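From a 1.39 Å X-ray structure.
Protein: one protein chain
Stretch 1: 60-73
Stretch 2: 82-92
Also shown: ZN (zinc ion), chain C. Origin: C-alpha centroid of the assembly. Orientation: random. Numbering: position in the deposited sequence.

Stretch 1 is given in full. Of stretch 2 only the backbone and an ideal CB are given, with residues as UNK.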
# COMPACT_ATOMS: atom_id res chain seq x y z
N THR A 60 -3.74 7.79 5.31
CA THR A 60 -3.64 8.18 3.90
C THR A 60 -2.26 7.92 3.39
O THR A 60 -1.26 8.28 4.12
CB THR A 60 -3.99 9.66 3.70
OG1 THR A 60 -5.21 9.97 4.35
CG2 THR A 60 -4.13 10.01 2.28
N ILE A 61 -2.10 7.32 2.25
CA ILE A 61 -0.79 6.88 1.73
C ILE A 61 -0.58 7.39 0.36
O ILE A 61 -1.47 7.30 -0.49
CB ILE A 61 -0.67 5.36 1.76
CG1 ILE A 61 -1.06 4.95 3.22
CG2 ILE A 61 0.71 4.91 1.27
CD1 ILE A 61 -0.78 3.57 3.48
N THR A 62 0.64 7.89 0.10
CA THR A 62 1.09 8.21 -1.23
C THR A 62 2.47 7.58 -1.44
O THR A 62 3.12 7.16 -0.45
CB THR A 62 1.14 9.75 -1.42
OG1 THR A 62 2.04 10.31 -0.45
CG2 THR A 62 -0.19 10.37 -1.36
N CYS A 63 2.94 7.54 -2.67
CA CYS A 63 4.25 6.94 -2.99
C CYS A 63 5.25 8.00 -3.42
O CYS A 63 4.87 8.92 -4.16
CB CYS A 63 4.06 5.94 -4.11
SG CYS A 63 5.54 5.05 -4.61
N ASN A 64 6.45 7.89 -2.91
CA ASN A 64 7.51 8.90 -3.16
C ASN A 64 8.27 8.59 -4.39
O ASN A 64 9.07 9.44 -4.78
CB ASN A 64 8.50 8.86 -1.99
CG ASN A 64 7.97 9.28 -0.69
OD1 ASN A 64 6.85 9.42 -0.43
ND2 ASN A 64 8.91 9.43 0.23
N GLU A 65 8.10 7.48 -5.05
CA GLU A 65 8.86 7.12 -6.26
C GLU A 65 8.60 8.12 -7.40
O GLU A 65 7.46 8.54 -7.58
CB GLU A 65 8.65 5.68 -6.73
CG GLU A 65 9.07 4.67 -5.75
CD GLU A 65 10.49 4.85 -5.19
OE1 GLU A 65 11.40 4.96 -6.05
OE2 GLU A 65 10.70 4.83 -3.92
N VAL A 66 9.60 8.45 -8.19
CA VAL A 66 9.38 9.25 -9.33
C VAL A 66 8.28 8.65 -10.21
O VAL A 66 8.26 7.46 -10.43
CB VAL A 66 10.70 9.43 -10.09
CG1 VAL A 66 10.50 10.09 -11.41
CG2 VAL A 66 11.69 10.28 -9.26
N ASP A 67 7.35 9.48 -10.62
CA ASP A 67 6.30 9.13 -11.51
C ASP A 67 5.20 8.27 -10.91
O ASP A 67 4.25 8.04 -11.58
CB ASP A 67 6.79 8.51 -12.84
CG ASP A 67 7.37 9.60 -13.84
OD1 ASP A 67 7.40 10.77 -13.42
OD2 ASP A 67 7.75 9.12 -14.87
N ALA A 68 5.23 8.03 -9.62
CA ALA A 68 4.12 7.28 -8.99
C ALA A 68 2.96 8.20 -8.89
O ALA A 68 3.10 9.42 -8.63
CB ALA A 68 4.52 6.80 -7.59
N VAL A 69 1.78 7.68 -9.06
CA VAL A 69 0.52 8.47 -8.99
C VAL A 69 -0.54 7.73 -8.21
O VAL A 69 -0.70 6.51 -8.35
CB VAL A 69 -0.03 8.72 -10.36
CG1 VAL A 69 -1.37 9.52 -10.36
CG2 VAL A 69 0.99 9.55 -11.24
N GLY A 70 -1.21 8.45 -7.36
CA GLY A 70 -2.36 7.98 -6.66
C GLY A 70 -2.27 8.18 -5.19
O GLY A 70 -1.28 8.65 -4.61
N SER A 71 -3.34 7.81 -4.49
CA SER A 71 -3.43 7.84 -3.06
C SER A 71 -4.31 6.75 -2.58
O SER A 71 -5.21 6.33 -3.32
CB SER A 71 -3.97 9.21 -2.63
OG SER A 71 -4.13 9.49 -1.27
N ILE A 72 -4.02 6.24 -1.42
CA ILE A 72 -4.79 5.21 -0.75
C ILE A 72 -5.35 5.74 0.59
O ILE A 72 -4.63 6.41 1.33
CB ILE A 72 -3.99 3.92 -0.52
CG1 ILE A 72 -3.68 3.27 -1.83
CG2 ILE A 72 -4.71 2.96 0.40
CD1 ILE A 72 -2.76 2.09 -1.82
N SER A 73 -6.63 5.44 0.85
CA SER A 73 -7.29 5.89 2.04
C SER A 73 -7.82 4.75 2.83
O SER A 73 -8.57 3.88 2.29
CB SER A 73 -8.44 6.80 1.73
OG SER A 73 -8.00 8.06 1.25
N UNK A 82 -11.65 2.00 2.30
CA UNK A 82 -10.59 1.10 1.86
C UNK A 82 -10.48 1.35 0.39
O UNK A 82 -11.11 0.63 -0.40
CB UNK A 82 -10.87 -0.37 2.18
N UNK A 83 -9.89 2.47 0.04
CA UNK A 83 -10.11 3.10 -1.29
C UNK A 83 -8.81 3.64 -1.84
O UNK A 83 -7.81 3.80 -1.19
CB UNK A 83 -11.14 4.23 -1.20
N UNK A 84 -8.90 3.91 -3.12
CA UNK A 84 -7.79 4.45 -3.89
C UNK A 84 -6.85 3.36 -4.39
O UNK A 84 -7.07 2.12 -4.21
CB UNK A 84 -7.01 5.46 -3.04
N UNK A 85 -5.76 3.79 -5.05
CA UNK A 85 -4.73 2.86 -5.48
C UNK A 85 -3.56 3.75 -5.86
O UNK A 85 -3.69 4.95 -6.04
CB UNK A 85 -5.18 1.96 -6.63
N UNK A 86 -2.38 3.11 -5.93
CA UNK A 86 -1.17 3.84 -6.45
C UNK A 86 -0.59 3.03 -7.59
O UNK A 86 -0.41 1.80 -7.44
CB UNK A 86 -0.12 4.05 -5.36
N UNK A 87 -0.22 3.65 -8.69
CA UNK A 87 0.60 3.10 -9.72
C UNK A 87 1.99 3.54 -9.50
O UNK A 87 2.24 4.72 -9.27
CB UNK A 87 0.11 3.50 -11.11
N UNK A 88 2.92 2.60 -9.51
CA UNK A 88 4.31 2.91 -9.26
C UNK A 88 5.22 1.90 -9.92
O UNK A 88 4.84 0.78 -10.21
CB UNK A 88 4.58 2.97 -7.76
N UNK A 89 6.48 2.27 -10.04
CA UNK A 89 7.53 1.42 -10.54
C UNK A 89 8.51 1.22 -9.40
O UNK A 89 8.89 2.17 -8.72
CB UNK A 89 8.21 2.02 -11.78
N UNK A 90 8.86 -0.05 -9.13
CA UNK A 90 9.93 -0.33 -8.15
C UNK A 90 11.23 0.31 -8.68
O UNK A 90 11.49 0.35 -9.87
CB UNK A 90 10.11 -1.83 -7.93
N UNK A 91 12.06 0.71 -7.71
CA UNK A 91 13.38 1.29 -8.06
C UNK A 91 14.33 0.18 -8.46
O UNK A 91 13.99 -1.00 -8.55
CB UNK A 91 13.96 2.09 -6.89
N UNK A 92 15.60 0.65 -8.69
CA UNK A 92 16.61 -0.25 -9.22
C UNK A 92 17.07 -1.35 -8.23
O UNK A 92 17.71 -2.29 -8.63
CB UNK A 92 17.82 0.58 -9.66
ZN ZN C . 7.97 10.91 -15.84

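Positions 82 to 89 of stretch 2 form a strand antiparallel to the end of stretch 1. At position 82 the CB points away from stretch 1, which asks for nothing in particular; the residue is Cys82.

Position 83 is fixed by its backbone: its N donates to Ser73 O (3.0 Å) and its O accepts from Ser73 N (2.9 Å). Its CB lies on the same sheet face as that of Ser73, where many polar residues would do. It is Asp83, whose OD1 accepts from the backbone N of position 84 at 2.8 Å.

Position 84 is the most restricted. Phi is +84°, and an ideal CB would stand 2.0 Å from Ser71 O, a clash. Glycine fits, and Gly84 brings its CA to 3.2 Å from Ser71 O in a CA-H...O contact.

At position 85 the CB shares a face with that of Ser71 but lies 5.2 Å from Ile72 CG1, so there is room for a large side chain, polar or aromatic. The residue is Tyr85.

Position 86 points sideways, its CB 4.7 Å from Cys63 CB. The surroundings offered by Ile61, Cys63, Ala68 and Ile72 are largely apolar, so a branched or long aliphatic chain such as valine, leucine or isoleucine would suit. Ile86 has the largest contact area of the stretch: CG2 lies 3.7 Å from Cys63 CB, while CD1 comes within 4.1 Å of Ile72 CD1 and 4.3 Å of Ile61 CG2.

Position 87 pairs with Val69 through two backbone bonds, N to Val69 O (2.9 Å) and O from Val69 N (3.0 Å). With its CB 4.2 Å from Val69 O, a small donor such as serine or threonine is attractive. Ser87, chi1 p, adds a weak bond from OG to Val69 O at 3.3 Å.

Position 88 sets its CB 3.8 Å from Ala68 CB and close to Cys63 SG, favouring an apolar residue. Phe88 packs its CB there, and its ring leads away, with the centroid 5.1 Å from Cys63 SG in an oblique sulfur-aromatic contact.

Position 89 has no atom of stretch 1 near its CB, so polar residues suit. It is Gln89, whose backbone matters more: water 3 links its N to Val66 O, and water 1 links its O to Glu65 OE1. Position 90 points away, so stretch 1 sets no demand on its side chain; it is Ala90.

At position 91 the CB lies 3.9 Å from Glu65 OE1, so a donor is welcome. Asn91 reaches that carboxylate through water 2, to which ND2 donates. Position 92 is out of reach of stretch 1, which leaves the choice open; it is Ser92.

Stretch 2 82-92: CDGYISFQANS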
# COMPACT_ATOMS: atom_id res chain seq x y z
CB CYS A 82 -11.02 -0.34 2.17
SG CYS A 82 -9.74 -1.57 1.77
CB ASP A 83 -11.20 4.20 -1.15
CG ASP A 83 -11.87 4.67 -2.51
OD1 ASP A 83 -11.63 4.09 -3.52
OD2 ASP A 83 -12.68 5.64 -2.29
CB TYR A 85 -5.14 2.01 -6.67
CG TYR A 85 -5.35 2.81 -7.93
CD1 TYR A 85 -6.63 3.31 -8.26
CD2 TYR A 85 -4.38 3.02 -8.82
CE1 TYR A 85 -6.86 4.04 -9.38
CE2 TYR A 85 -4.58 3.79 -9.98
CZ TYR A 85 -5.80 4.31 -10.21
OH TYR A 85 -5.98 5.01 -11.38
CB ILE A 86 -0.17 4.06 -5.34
CG1 ILE A 86 -0.77 4.96 -4.23
CG2 ILE A 86 1.11 4.65 -5.86
CD1 ILE A 86 -0.04 4.95 -2.92
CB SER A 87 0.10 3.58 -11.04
OG SER A 87 0.25 4.94 -11.14
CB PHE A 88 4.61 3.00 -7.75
CG PHE A 88 4.61 1.68 -7.06
CD1 PHE A 88 3.44 1.08 -6.66
CD2 PHE A 88 5.78 1.03 -6.84
CE1 PHE A 88 3.46 -0.20 -6.05
CE2 PHE A 88 5.79 -0.25 -6.25
CZ PHE A 88 4.62 -0.85 -5.87
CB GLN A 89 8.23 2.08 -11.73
CG GLN A 89 9.31 1.27 -12.42
CD GLN A 89 9.73 2.01 -13.67
OE1 GLN A 89 8.94 2.68 -14.31
NE2 GLN A 89 10.98 2.11 -13.81
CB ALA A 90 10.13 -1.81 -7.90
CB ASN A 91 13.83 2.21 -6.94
CG ASN A 91 14.27 1.47 -5.73
OD1 ASN A 91 14.42 0.24 -5.71
ND2 ASN A 91 14.47 2.25 -4.66
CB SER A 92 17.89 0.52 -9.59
OG SER A 92 18.45 1.16 -8.48
O HOH W 1 11.08 3.91 -8.66
O HOH W 2 13.90 5.07 -5.03
O HOH W 3 6.62 5.13 -10.28
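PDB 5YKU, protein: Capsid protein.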